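Local coordinates for nitrogenase molybdenum-iron protein alpha chain (PDB 4WES) that forms part of the molybdenum-iron component of nitrogenase, which reduces dinitrogen to ammonium at an iron-sulfur-molybdenum cluster, using electrons from reduced ferredoxin and the energy of ATP hydrolysis, at residues 63-68 with 85-90; 56-61 with 140-145; 91-94 with 99-102; 210-215 with 223-228. All blocks are in the same frame, centred on the assembly; numbering follows the deposited sequence. Where two conformers were deposited one is given.

Contact 1. Residues 63-68 with 85-90. With ICS (iron-sulfur-molybdenum cluster with interstitial carbon), chain F; HCA (3-hydroxy-3-carboxy-adipic acid), chain E.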
loop_
_atom_site.group_PDB
_atom_site.type_symbol
_atom_site.label_atom_id
_atom_site.label_comp_id
_atom_site.label_asym_id
_atom_site.label_seq_id
_atom_site.Cartn_x
_atom_site.Cartn_y
_atom_site.Cartn_z
ATOM N N MET A 63 -3.544 19.999 -31.468
ATOM C CA MET A 63 -3.191 18.856 -32.318
ATOM C C MET A 63 -3.090 17.523 -31.573
ATOM O O MET A 63 -3.526 16.489 -32.098
ATOM C CB MET A 63 -1.893 19.113 -33.054
ATOM C CG MET A 63 -2.008 20.232 -34.061
ATOM S SD MET A 63 -3.247 19.959 -35.343
ATOM C CE MET A 63 -2.659 18.416 -36.033
ATOM N N GLY A 64 -2.512 17.529 -30.368
ATOM C CA GLY A 64 -2.317 16.330 -29.590
ATOM C C GLY A 64 -3.501 15.372 -29.512
ATOM O O GLY A 64 -3.287 14.169 -29.535
ATOM N N PRO A 65 -4.720 15.896 -29.358
ATOM C CA PRO A 65 -5.848 14.977 -29.240
ATOM C C PRO A 65 -6.142 14.087 -30.436
ATOM O O PRO A 65 -6.915 13.155 -30.302
ATOM C CB PRO A 65 -7.021 15.892 -28.930
ATOM C CG PRO A 65 -6.374 17.086 -28.264
ATOM C CD PRO A 65 -5.117 17.267 -29.033
ATOM N N ILE A 66 -5.616 14.409 -31.614
ATOM C CA ILE A 66 -5.857 13.546 -32.794
ATOM C C ILE A 66 -5.114 12.235 -32.562
ATOM O O ILE A 66 -3.888 12.177 -32.601
ATOM C CB ILE A 66 -5.443 14.224 -34.105
ATOM C CG1 ILE A 66 -6.176 15.545 -34.290
ATOM C CG2 ILE A 66 -5.735 13.266 -35.281
ATOM C CD1 ILE A 66 -5.775 16.323 -35.526
ATOM N N LYS A 67 -5.864 11.160 -32.310
ATOM C CA LYS A 67 -5.332 9.996 -31.624
ATOM C C LYS A 67 -4.600 9.012 -32.501
ATOM O O LYS A 67 -3.886 8.158 -31.993
ATOM C CB LYS A 67 -6.477 9.286 -30.898
ATOM C CG LYS A 67 -7.513 8.680 -31.845
ATOM C CD LYS A 67 -8.823 8.353 -31.180
ATOM C CE LYS A 67 -9.865 7.999 -32.202
ATOM N NZ LYS A 67 -11.161 7.668 -31.572
ATOM N N ASP A 68 -4.821 9.078 -33.826
ATOM C CA ASP A 68 -4.174 8.125 -34.755
ATOM C C ASP A 68 -3.130 8.822 -35.619
ATOM O O ASP A 68 -2.648 8.242 -36.612
ATOM C CB ASP A 68 -5.194 7.355 -35.589
ATOM C CG ASP A 68 -6.070 8.238 -36.450
ATOM O OD1 ASP A 68 -6.015 9.471 -36.349
ATOM O OD2 ASP A 68 -6.828 7.642 -37.216
ATOM N N GLY A 85 0.300 13.338 -20.980
ATOM C CA GLY A 85 -0.880 13.008 -20.199
ATOM C C GLY A 85 -1.399 14.040 -19.221
ATOM O O GLY A 85 -2.439 13.814 -18.622
ATOM N N GLY A 86 -0.713 15.172 -19.085
ATOM C CA GLY A 86 -1.174 16.173 -18.140
ATOM C C GLY A 86 -2.443 16.872 -18.559
ATOM O O GLY A 86 -3.195 17.360 -17.723
ATOM N N ARG A 87 -2.682 16.967 -19.866
ATOM C CA ARG A 87 -3.928 17.519 -20.407
ATOM C C ARG A 87 -4.799 16.321 -20.792
ATOM O O ARG A 87 -4.403 15.474 -21.591
ATOM C CB ARG A 87 -3.678 18.441 -21.574
ATOM C CG ARG A 87 -4.957 19.016 -22.153
ATOM C CD ARG A 87 -4.694 20.212 -23.001
ATOM N NE ARG A 87 -5.862 20.696 -23.725
ATOM C CZ ARG A 87 -6.213 20.311 -24.954
ATOM N NH1 ARG A 87 -7.233 20.879 -25.553
ATOM N NH2 ARG A 87 -5.538 19.350 -25.590
ATOM N N ARG A 88 -5.993 16.270 -20.186
ATOM C CA ARG A 88 -6.792 15.073 -20.101
ATOM C C ARG A 88 -7.786 14.874 -21.251
ATOM O O ARG A 88 -8.926 14.462 -21.019
ATOM C CB ARG A 88 -7.497 15.047 -18.755
ATOM C CG ARG A 88 -6.543 14.998 -17.564
ATOM C CD ARG A 88 -7.269 15.119 -16.247
ATOM N NE ARG A 88 -8.250 14.051 -16.107
ATOM C CZ ARG A 88 -9.582 14.150 -16.160
ATOM N NH1 ARG A 88 -10.326 13.046 -16.196
ATOM N NH2 ARG A 88 -10.192 15.319 -16.196
ATOM N N PHE A 89 -7.334 15.074 -22.492
ATOM C CA PHE A 89 -8.169 14.661 -23.611
ATOM C C PHE A 89 -8.268 13.140 -23.609
ATOM O O PHE A 89 -7.270 12.434 -23.573
ATOM C CB PHE A 89 -7.629 15.180 -24.952
ATOM C CG PHE A 89 -6.143 15.039 -25.185
ATOM C CD1 PHE A 89 -5.610 13.910 -25.760
ATOM C CD2 PHE A 89 -5.308 16.072 -24.852
ATOM C CE1 PHE A 89 -4.244 13.805 -25.999
ATOM C CE2 PHE A 89 -3.969 16.007 -25.101
ATOM C CZ PHE A 89 -3.418 14.880 -25.659
ATOM N N LYS A 90 -9.486 12.616 -23.656
ATOM C CA LYS A 90 -9.679 11.168 -23.643
ATOM C C LYS A 90 -9.845 10.633 -25.065
ATOM O O LYS A 90 -10.453 11.279 -25.920
ATOM C CB LYS A 90 -10.855 10.769 -22.757
ATOM C CG LYS A 90 -10.648 11.011 -21.259
ATOM C CD LYS A 90 -11.780 10.377 -20.443
ATOM C CE LYS A 90 -11.545 10.510 -18.949
ATOM N NZ LYS A 90 -12.620 9.895 -18.168
HETATM FE FE1 ICS F . -10.051 26.555 -25.500
HETATM MO MO1 ICS F . -6.055 24.616 -20.146
HETATM FE FE2 ICS F . -7.557 26.460 -24.585
HETATM FE FE3 ICS F . -9.247 24.459 -24.052
HETATM FE FE4 ICS F . -9.607 26.847 -22.944
HETATM FE FE5 ICS F . -8.109 26.157 -20.958
HETATM FE FE6 ICS F . -6.098 25.712 -22.596
HETATM FE FE7 ICS F . -7.747 23.791 -22.049
HETATM C CX ICS F . -8.101 25.607 -22.867
HETATM S S1A ICS F . -8.870 28.300 -24.566
HETATM S S1B ICS F . -5.988 26.886 -20.706
HETATM S S2A ICS F . -8.476 25.064 -26.122
HETATM S S2B ICS F . -5.339 26.587 -24.448
HETATM S S3A ICS F . -9.844 27.594 -20.855
HETATM S S3B ICS F . -5.518 23.600 -22.223
HETATM S S4A ICS F . -11.246 25.505 -23.825
HETATM S S4B ICS F . -8.345 24.175 -19.943
HETATM S S5A ICS F . -8.968 22.396 -23.240
HETATM C C1 HCA E . -1.489 24.407 -21.087
HETATM C C2 HCA E . -2.255 23.175 -20.598
HETATM C C3 HCA E . -3.224 23.458 -19.452
HETATM C C4 HCA E . -2.510 23.549 -18.089
HETATM C C5 HCA E . -3.580 23.560 -16.984
HETATM C C6 HCA E . -3.227 24.090 -15.627
HETATM C C7 HCA E . -4.241 22.317 -19.371
HETATM O O1 HCA E . -1.962 25.535 -20.890
HETATM O O2 HCA E . -0.423 24.230 -21.700
HETATM O O3 HCA E . -3.696 23.485 -14.614
HETATM O O4 HCA E . -2.505 25.108 -15.535
HETATM O O5 HCA E . -5.452 22.629 -19.364
HETATM O O6 HCA E . -3.825 21.156 -19.256
HETATM O O7 HCA E . -3.905 24.684 -19.670
HETATM O O HOH W 1 -8.490 12.964 -27.976
#
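P65 lies over one face of the F89 ring, while its CG also reaches the guanidinium of R87. The first is a CH-pi contact: P65 CG stands 3.9 Å from the F89 ring centroid and 21° off the ring normal, with G64 O approaching the same ring obliquely. R87 starts from a CG set anti to its backbone N (chi1 180°) and then runs extended to NE, which carries it out along the metal site. R87 CB passes 3.6 Å from O6 of the homocitrate HCA, and R87 CG stays near that oxygen. R87 CD lies 3.6 Å from sulfide S3B of the ICS cluster, and R87 NE is closer to S3B still, at 3.3 Å. At the tip the guanidinium turns an edge to the cluster, with R87 NH1 3.3 Å from ICS S5A, whereas R87 NH2 comes within 3.6 Å of P65 CG and makes weak hydrogen bonds to the carbonyls of G60 and V61. A water donates to P65 O at 2.8 Å and, weakly, to K90 O. The guanidinium thus sits between proline and sulfide, where its positive charge would be expected to offset negative charge on the cluster and its homocitrate.

Contact 2. Residues 56-61 with 140-145. With CLF (Fe(8)-S(7) cluster), chain H; ICS (iron-sulfur-molybdenum cluster with interstitial carbon), chain F.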
loop_
_atom_site.group_PDB
_atom_site.type_symbol
_atom_site.label_atom_id
_atom_site.label_comp_id
_atom_site.label_asym_id
_atom_site.label_seq_id
_atom_site.Cartn_x
_atom_site.Cartn_y
_atom_site.Cartn_z
ATOM N N ALA A 56 2.751 24.778 -26.537
ATOM C CA ALA A 56 1.656 24.211 -25.766
ATOM C C ALA A 56 0.347 24.375 -26.515
ATOM O O ALA A 56 -0.432 23.439 -26.654
ATOM C CB ALA A 56 1.598 24.876 -24.388
ATOM N N GLY A 57 0.082 25.595 -27.018
ATOM C CA GLY A 57 -1.175 25.847 -27.699
ATOM C C GLY A 57 -1.366 25.043 -28.972
ATOM O O GLY A 57 -2.487 24.672 -29.340
ATOM N N CYS A 58 -0.280 24.752 -29.658
ATOM C CA CYS A 58 -0.338 24.013 -30.942
ATOM C C CYS A 58 -0.293 22.499 -30.735
ATOM O O CYS A 58 -1.242 21.784 -31.088
ATOM C CB CYS A 58 0.840 24.473 -31.795
ATOM S SG CYS A 58 0.818 23.763 -33.470
ATOM N N LYS A 59 0.784 21.988 -30.140
ATOM C CA LYS A 59 0.942 20.557 -29.934
ATOM C C LYS A 59 0.135 20.061 -28.746
ATOM O O LYS A 59 -0.584 19.071 -28.821
ATOM C CB LYS A 59 2.425 20.207 -29.775
ATOM C CG LYS A 59 2.784 18.725 -29.829
ATOM C CD LYS A 59 2.590 17.936 -28.560
ATOM C CE LYS A 59 3.118 16.535 -28.757
ATOM N NZ LYS A 59 2.980 15.660 -27.561
ATOM N N GLY A 60 0.317 20.728 -27.604
ATOM C CA GLY A 60 -0.312 20.238 -26.396
ATOM C C GLY A 60 -1.819 20.359 -26.385
ATOM O O GLY A 60 -2.489 19.564 -25.714
ATOM N N VAL A 61 -2.346 21.347 -27.103
ATOM C CA VAL A 61 -3.749 21.714 -27.033
ATOM C C VAL A 61 -4.505 21.298 -28.296
ATOM O O VAL A 61 -5.313 20.369 -28.264
ATOM C CB VAL A 61 -3.934 23.217 -26.686
ATOM C CG1 VAL A 61 -5.389 23.627 -26.795
ATOM C CG2 VAL A 61 -3.369 23.484 -25.288
ATOM N N GLY A 140 2.781 14.392 -37.281
ATOM C CA GLY A 140 3.013 15.812 -37.070
ATOM C C GLY A 140 4.413 16.045 -36.533
ATOM O O GLY A 140 4.940 15.225 -35.782
ATOM N N VAL A 141 5.000 17.186 -36.907
ATOM C CA VAL A 141 6.294 17.625 -36.427
ATOM C C VAL A 141 6.120 19.005 -35.836
ATOM O O VAL A 141 5.642 19.913 -36.526
ATOM C CB VAL A 141 7.301 17.739 -37.562
ATOM C CG1 VAL A 141 8.626 18.267 -37.019
ATOM C CG2 VAL A 141 7.466 16.397 -38.259
ATOM N N TYR A 142 6.508 19.185 -34.567
ATOM C CA TYR A 142 6.203 20.398 -33.836
ATOM C C TYR A 142 7.500 21.078 -33.406
ATOM O O TYR A 142 8.301 20.476 -32.679
ATOM C CB TYR A 142 5.336 20.065 -32.601
ATOM C CG TYR A 142 4.052 19.417 -33.037
ATOM C CD1 TYR A 142 2.935 20.155 -33.360
ATOM C CD2 TYR A 142 3.985 18.058 -33.202
ATOM C CE1 TYR A 142 1.786 19.547 -33.830
ATOM C CE2 TYR A 142 2.862 17.421 -33.706
ATOM C CZ TYR A 142 1.753 18.185 -34.018
ATOM O OH TYR A 142 0.614 17.596 -34.534
ATOM N N ALA A 143 7.700 22.315 -33.847
ATOM C CA ALA A 143 8.871 23.067 -33.442
ATOM C C ALA A 143 8.790 23.491 -31.966
ATOM O O ALA A 143 7.720 23.682 -31.414
ATOM C CB ALA A 143 9.059 24.295 -34.318
ATOM N N THR A 144 9.965 23.672 -31.397
ATOM C CA THR A 144 10.174 24.134 -30.038
ATOM C C THR A 144 11.206 25.273 -30.087
ATOM O O THR A 144 11.790 25.538 -31.139
ATOM C CB THR A 144 10.673 23.005 -29.139
ATOM O OG1 THR A 144 11.919 22.554 -29.625
ATOM C CG2 THR A 144 9.665 21.904 -29.040
ATOM N N CYS A 145 11.460 25.921 -28.940
ATOM C CA CYS A 145 12.358 27.079 -28.883
ATOM C C CYS A 145 13.594 27.060 -29.788
ATOM O O CYS A 145 13.827 28.059 -30.474
ATOM C CB CYS A 145 12.742 27.374 -27.428
ATOM S SG CYS A 145 11.410 28.121 -26.461
HETATM FE FE1 CLF H . 10.104 26.509 -25.439
HETATM FE FE2 CLF H . 9.552 25.818 -23.103
HETATM FE FE3 CLF H . 7.437 25.949 -24.876
HETATM FE FE4 CLF H . 9.350 24.033 -25.026
HETATM S S1 CLF H . 11.477 24.887 -24.357
HETATM S S2A CLF H . 8.680 27.721 -24.041
HETATM S S4A CLF H . 7.832 24.299 -23.348
HETATM S S3A CLF H . 8.614 25.333 -26.794
HETATM FE FE5 CLF H . 11.171 21.542 -23.487
HETATM FE FE6 CLF H . 14.408 23.148 -23.334
HETATM FE FE7 CLF H . 12.860 21.995 -21.376
HETATM FE FE8 CLF H . 11.801 24.367 -22.075
HETATM S S2B CLF H . 13.343 21.121 -23.447
HETATM S S3B CLF H . 13.905 24.059 -21.268
HETATM S S4B CLF H . 10.604 22.476 -21.472
HETATM FE FE1 ICS F . -10.051 26.555 -25.500
HETATM MO MO1 ICS F . -6.055 24.616 -20.146
HETATM FE FE2 ICS F . -7.557 26.460 -24.585
HETATM FE FE3 ICS F . -9.247 24.459 -24.052
HETATM FE FE4 ICS F . -9.607 26.847 -22.944
HETATM FE FE5 ICS F . -8.109 26.157 -20.958
HETATM FE FE6 ICS F . -6.098 25.712 -22.596
HETATM FE FE7 ICS F . -7.747 23.791 -22.049
HETATM C CX ICS F . -8.101 25.607 -22.867
HETATM S S1A ICS F . -8.870 28.300 -24.566
HETATM S S1B ICS F . -5.988 26.886 -20.706
HETATM S S2A ICS F . -8.476 25.064 -26.122
HETATM S S2B ICS F . -5.339 26.587 -24.448
HETATM S S3A ICS F . -9.844 27.594 -20.855
HETATM S S3B ICS F . -5.518 23.600 -22.223
HETATM S S4A ICS F . -11.246 25.505 -23.825
HETATM S S4B ICS F . -8.345 24.175 -19.943
HETATM S S5A ICS F . -8.968 22.396 -23.240
#
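Helix 54-63 and strand 138-143 come closest at K59 and Y142, whose CA atoms are 6.6 Å apart, in a part of the helix that contains a wider pi-type turn. K59 CB and CG lie over one face of the Y142 ring; K59 CG stands 3.7 Å from the ring centroid and 19° off the normal, a CH-pi contact made as the two side chains cross at about a right angle. The bend that follows at chi2 (-82°) leads the rest of the lysine away, and K59 NZ is hydrogen-bonded to T83 OG1. C58 meets the same ring at its edge instead, with SG 4.2 Å from Y142 CD1, a sulfur-aromatic contact close to the ring plane. The tyrosine OH is fixed by a hydrogen bond to H71 ND1. Each segment also reaches a cluster: C145 SG binds iron FE1 of the Fe(8)-S(7) cluster at 2.3 Å, while V61 CG1 packs 3.5 Å from sulfide S2A of the ICS cluster. K59 also rests on H71 and T73 of strand 69-74, and F172 of strand 169-172 touches C58 and meets the Y142 ring nearly parallel, so the helix lies against the parallel sheet of these strands.

Contact 3. Residues 91-94 with 99-102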
loop_
_atom_site.group_PDB
_atom_site.type_symbol
_atom_site.label_atom_id
_atom_site.label_comp_id
_atom_site.label_asym_id
_atom_site.label_seq_id
_atom_site.Cartn_x
_atom_site.Cartn_y
_atom_site.Cartn_z
ATOM N N SER A 91 -9.306 9.448 -25.284
ATOM C CA SER A 91 -9.324 8.790 -26.600
ATOM C C SER A 91 -9.610 7.323 -26.452
ATOM O O SER A 91 -9.217 6.686 -25.471
ATOM C CB SER A 91 -7.973 8.933 -27.306
ATOM O OG SER A 91 -7.631 10.297 -27.464
ATOM N N LYS A 92 -10.275 6.757 -27.457
ATOM C CA LYS A 92 -10.434 5.327 -27.509
ATOM C C LYS A 92 -10.214 4.859 -28.957
ATOM O O LYS A 92 -10.394 5.637 -29.892
ATOM C CB LYS A 92 -11.780 4.900 -26.982
ATOM C CG LYS A 92 -12.911 5.417 -27.743
ATOM C CD LYS A 92 -14.275 5.190 -27.007
ATOM C CE LYS A 92 -15.422 5.822 -27.765
ATOM N NZ LYS A 92 -15.556 5.231 -29.131
ATOM N N PRO A 93 -9.817 3.602 -29.153
ATOM C CA PRO A 93 -9.661 3.120 -30.516
ATOM C C PRO A 93 -10.957 3.285 -31.314
ATOM O O PRO A 93 -12.020 2.881 -30.858
ATOM C CB PRO A 93 -9.346 1.654 -30.323
ATOM C CG PRO A 93 -8.896 1.512 -28.955
ATOM C CD PRO A 93 -9.523 2.583 -28.153
ATOM N N GLU A 94 -10.857 3.870 -32.497
ATOM C CA GLU A 94 -12.058 4.120 -33.282
ATOM C C GLU A 94 -12.691 2.780 -33.664
ATOM O O GLU A 94 -11.997 1.872 -34.101
ATOM C CB GLU A 94 -11.760 4.933 -34.535
ATOM C CG GLU A 94 -12.994 5.515 -35.224
ATOM C CD GLU A 94 -13.696 6.635 -34.462
ATOM O OE1 GLU A 94 -13.124 7.190 -33.502
ATOM O OE2 GLU A 94 -14.835 7.008 -34.875
ATOM N N LEU A 99 -6.096 2.930 -34.283
ATOM C CA LEU A 99 -4.897 3.350 -33.559
ATOM C C LEU A 99 -5.197 4.400 -32.511
ATOM O O LEU A 99 -6.044 5.259 -32.675
ATOM C CB LEU A 99 -3.858 3.882 -34.543
ATOM C CG LEU A 99 -3.320 2.888 -35.570
ATOM C CD1 LEU A 99 -2.512 3.642 -36.637
ATOM C CD2 LEU A 99 -2.508 1.791 -34.898
ATOM N N ASN A 100 -4.400 4.374 -31.442
ATOM C CA ASN A 100 -4.545 5.353 -30.371
ATOM C C ASN A 100 -3.189 5.542 -29.719
ATOM O O ASN A 100 -2.686 4.622 -29.073
ATOM C CB ASN A 100 -5.552 4.840 -29.334
ATOM C CG ASN A 100 -5.603 5.682 -28.082
ATOM O OD1 ASN A 100 -5.219 6.859 -28.093
ATOM N ND2 ASN A 100 -6.025 5.057 -26.988
ATOM N N PHE A 101 -2.600 6.728 -29.885
ATOM C CA PHE A 101 -1.284 7.023 -29.310
ATOM C C PHE A 101 -1.352 7.917 -28.075
ATOM O O PHE A 101 -0.312 8.450 -27.633
ATOM C CB PHE A 101 -0.371 7.632 -30.370
ATOM C CG PHE A 101 -0.219 6.754 -31.595
ATOM C CD1 PHE A 101 0.475 5.573 -31.538
ATOM C CD2 PHE A 101 -0.825 7.092 -32.802
ATOM C CE1 PHE A 101 0.580 4.740 -32.623
ATOM C CE2 PHE A 101 -0.707 6.256 -33.906
ATOM C CZ PHE A 101 -0.012 5.076 -33.810
ATOM N N ASN A 102 -2.521 8.035 -27.453
ATOM C CA ASN A 102 -2.659 8.879 -26.234
ATOM C C ASN A 102 -1.703 8.585 -25.146
ATOM O O ASN A 102 -1.399 9.487 -24.355
ATOM C CB ASN A 102 -4.058 8.703 -25.548
ATOM C CG ASN A 102 -5.000 9.861 -25.810
ATOM O OD1 ASN A 102 -5.052 10.388 -26.925
ATOM N ND2 ASN A 102 -5.818 10.279 -24.787
HETATM O O HOH W 2 -6.429 6.275 -24.263
HETATM O O HOH W 3 -8.614 5.174 -33.669
#
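S91 hangs over the carboxamide of N102, its OG lying above the amide plane, and S91 CB approaches the oxygen end of a second amide, 3.5 Å from N100 OD1. S91 OG donates to N102 OD1 at 2.6 Å, arriving 51° out of the carbonyl plane with a C=O...donor angle of 102°, a steep approach away from the lone-pair directions. N102 ND2 is directed to another carbonyl, making a weak hydrogen bond to F89 O. In N100, OD1 accepts from the backbone N of N102 at 3.0 Å and closes an Asx turn; this donor too stands above the amide plane. The other end of that amide, N100 ND2, gives a hydrogen bond to a water at 3.0 Å, and the same water donates to S91 O. Further along, a second water bridges E94 N and L99 O, 2.8 Å from each. Two irregular loop segments are thus clasped mainly through polar groups. The link is surface loop packing away from the cluster sites, in which side-chain amides, one hydroxyl and two waters join two parts of the loop between helix 77-81 and strand 106-107.

Contact 4. Residues 210-215 with 223-228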
loop_
_atom_site.group_PDB
_atom_site.type_symbol
_atom_site.label_atom_id
_atom_site.label_comp_id
_atom_site.label_asym_id
_atom_site.label_seq_id
_atom_site.Cartn_x
_atom_site.Cartn_y
_atom_site.Cartn_z
ATOM N N ILE A 210 -23.445 17.809 -38.139
ATOM C CA ILE A 210 -22.856 18.932 -37.422
ATOM C C ILE A 210 -21.412 18.560 -37.064
ATOM O O ILE A 210 -21.059 17.401 -36.954
ATOM C CB ILE A 210 -23.665 19.261 -36.147
ATOM C CG1 ILE A 210 -23.620 18.135 -35.129
ATOM C CG2 ILE A 210 -25.079 19.613 -36.540
ATOM C CD1 ILE A 210 -22.445 18.262 -34.150
ATOM N N ASN A 211 -20.599 19.592 -36.828
ATOM C CA ASN A 211 -19.300 19.415 -36.180
ATOM C C ASN A 211 -19.305 20.163 -34.856
ATOM O O ASN A 211 -19.931 21.205 -34.748
ATOM C CB ASN A 211 -18.162 20.010 -36.974
ATOM C CG ASN A 211 -17.949 19.379 -38.336
ATOM O OD1 ASN A 211 -18.116 18.164 -38.530
ATOM N ND2 ASN A 211 -17.617 20.242 -39.312
ATOM N N VAL A 212 -18.583 19.626 -33.865
ATOM C CA VAL A 212 -18.275 20.385 -32.670
ATOM C C VAL A 212 -16.841 20.871 -32.763
ATOM O O VAL A 212 -15.904 20.080 -32.783
ATOM C CB VAL A 212 -18.508 19.612 -31.375
ATOM C CG1 VAL A 212 -18.326 20.537 -30.162
ATOM C CG2 VAL A 212 -19.883 18.974 -31.347
ATOM N N LEU A 213 -16.682 22.175 -32.917
ATOM C CA LEU A 213 -15.373 22.794 -33.084
ATOM C C LEU A 213 -14.839 23.329 -31.748
ATOM O O LEU A 213 -15.582 23.983 -30.996
ATOM C CB LEU A 213 -15.436 23.955 -34.066
ATOM C CG LEU A 213 -15.857 23.667 -35.515
ATOM C CD1 LEU A 213 -15.669 24.918 -36.351
ATOM C CD2 LEU A 213 -15.120 22.479 -36.095
ATOM N N GLY A 214 -13.548 23.127 -31.499
ATOM C CA GLY A 214 -12.938 23.652 -30.282
ATOM C C GLY A 214 -13.452 22.931 -29.055
ATOM O O GLY A 214 -13.856 23.544 -28.050
ATOM N N GLU A 215 -13.418 21.618 -29.131
ATOM C CA GLU A 215 -13.832 20.740 -28.057
ATOM C C GLU A 215 -12.864 19.569 -28.031
ATOM O O GLU A 215 -12.671 18.904 -29.063
ATOM C CB GLU A 215 -15.259 20.259 -28.261
ATOM C CG GLU A 215 -15.650 19.124 -27.361
ATOM C CD GLU A 215 -15.422 19.383 -25.888
ATOM O OE1 GLU A 215 -14.974 18.446 -25.187
ATOM O OE2 GLU A 215 -15.702 20.525 -25.439
ATOM N N TRP A 223 -17.738 12.986 -25.423
ATOM C CA TRP A 223 -18.595 11.815 -25.466
ATOM C C TRP A 223 -19.955 12.096 -24.843
ATOM O O TRP A 223 -20.982 11.571 -25.297
ATOM C CB TRP A 223 -17.917 10.621 -24.807
ATOM C CG TRP A 223 -16.706 10.155 -25.538
ATOM C CD1 TRP A 223 -16.517 10.146 -26.907
ATOM C CD2 TRP A 223 -15.514 9.606 -24.976
ATOM N NE1 TRP A 223 -15.300 9.599 -27.217
ATOM C CE2 TRP A 223 -14.661 9.261 -26.058
ATOM C CE3 TRP A 223 -15.083 9.336 -23.669
ATOM C CZ2 TRP A 223 -13.418 8.733 -25.871
ATOM C CZ3 TRP A 223 -13.817 8.802 -23.484
ATOM C CH2 TRP A 223 -13.012 8.489 -24.591
ATOM N N GLU A 224 -19.986 12.928 -23.807
ATOM C CA GLU A 224 -21.257 13.266 -23.172
ATOM C C GLU A 224 -22.111 14.167 -24.070
ATOM O O GLU A 224 -23.329 13.953 -24.149
ATOM C CB GLU A 224 -20.990 13.876 -21.782
ATOM C CG GLU A 224 -22.232 14.429 -21.105
ATOM C CD GLU A 224 -23.382 13.473 -20.838
ATOM O OE1 GLU A 224 -24.465 13.989 -20.500
ATOM O OE2 GLU A 224 -23.181 12.231 -20.947
ATOM N N MET A 225 -21.521 15.168 -24.710
ATOM C CA MET A 225 -22.206 15.989 -25.715
ATOM C C MET A 225 -22.798 15.095 -26.787
ATOM O O MET A 225 -23.957 15.234 -27.214
ATOM C CB MET A 225 -21.211 16.955 -26.397
ATOM C CG MET A 225 -20.641 18.032 -25.483
ATOM S SD MET A 225 -19.448 19.102 -26.332
ATOM C CE MET A 225 -18.571 19.754 -24.924
ATOM N N ASP A 226 -21.926 14.220 -27.309
ATOM C CA ASP A 226 -22.326 13.376 -28.439
ATOM C C ASP A 226 -23.476 12.489 -28.061
ATOM O O ASP A 226 -24.372 12.217 -28.875
ATOM C CB ASP A 226 -21.153 12.519 -28.945
ATOM C CG ASP A 226 -20.055 13.345 -29.570
ATOM O OD1 ASP A 226 -20.214 14.577 -29.717
ATOM O OD2 ASP A 226 -19.033 12.721 -29.926
ATOM N N ARG A 227 -23.498 11.962 -26.840
ATOM C CA ARG A 227 -24.586 11.086 -26.396
ATOM C C ARG A 227 -25.932 11.774 -26.596
ATOM O O ARG A 227 -26.889 11.171 -27.127
ATOM C CB ARG A 227 -24.376 10.761 -24.909
ATOM C CG ARG A 227 -25.415 9.820 -24.329
ATOM C CD ARG A 227 -25.216 9.584 -22.853
ATOM N NE ARG A 227 -25.450 10.770 -22.053
ATOM C CZ ARG A 227 -26.646 11.262 -21.731
ATOM N NH1 ARG A 227 -27.752 10.623 -22.106
ATOM N NH2 ARG A 227 -26.755 12.400 -21.068
ATOM N N VAL A 228 -26.012 13.025 -26.161
ATOM C CA VAL A 228 -27.264 13.778 -26.255
ATOM C C VAL A 228 -27.582 14.176 -27.686
ATOM O O VAL A 228 -28.725 14.062 -28.133
ATOM C CB VAL A 228 -27.263 15.004 -25.302
ATOM C CG1 VAL A 228 -28.468 15.863 -25.474
ATOM C CG2 VAL A 228 -27.236 14.474 -23.893
#
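M225 reaches across from its helix to the carboxylate end of E215 and the flank of V212. The close part of the contact lies at the far end of the methionine. With CG beside the backbone N (chi1 -67°) and the chain straight beyond it, M225 meets E215 from the opposite direction; its SD lies 3.9 Å from E215 CG. The methyl CE appears only 3.0 Å from E215 OE2, but M225 has two deposited conformers, so that short approach is doubtful. E215 OE1 is hydrogen-bonded to N217 N. These elements belong to the beta-alpha-beta unit of strand 209-215, helix 221-232 and strand 235-239, and the nearest atoms of the E215 side chain and the ICS cluster are about 7 Å apart. Toward the start of the strand the packing is looser. V212 CG1 is 4.2 Å from M225 SD, and the V212 and M225 CA atoms are 9.1 Å apart. On the side of the helix turned from the strand, R227, partly exposed, grips the carboxylate of E224 side-on with two nitrogens, NH2 to OE1 at 2.8 Å and NE to OE2 at 2.9 Å. V228 CG2 covers one face of that guanidinium.

How the contacts relate
From the N terminus, residues 56-61 open contact 2, which closes only at 140-145, so its long loop encloses both contact 1 (63-68 with 85-90) and contact 3 (91-94 with 99-102). These two follow one another in series, and contact 4 (210-215 with 223-228) closes later and separately; none cross. Contacts 1 and 2 are continuous through helix 54-63 and share the ICS cluster. K67 joins contact 1 to contact 3 by a salt bridge to E94 and a probable hydrogen bond to K92 O. W223 then packs on K90, S91 and K92, linking the 85-102 loop to the beta-alpha-beta unit of strand 209-215. Contacts 2 and 4 do not touch.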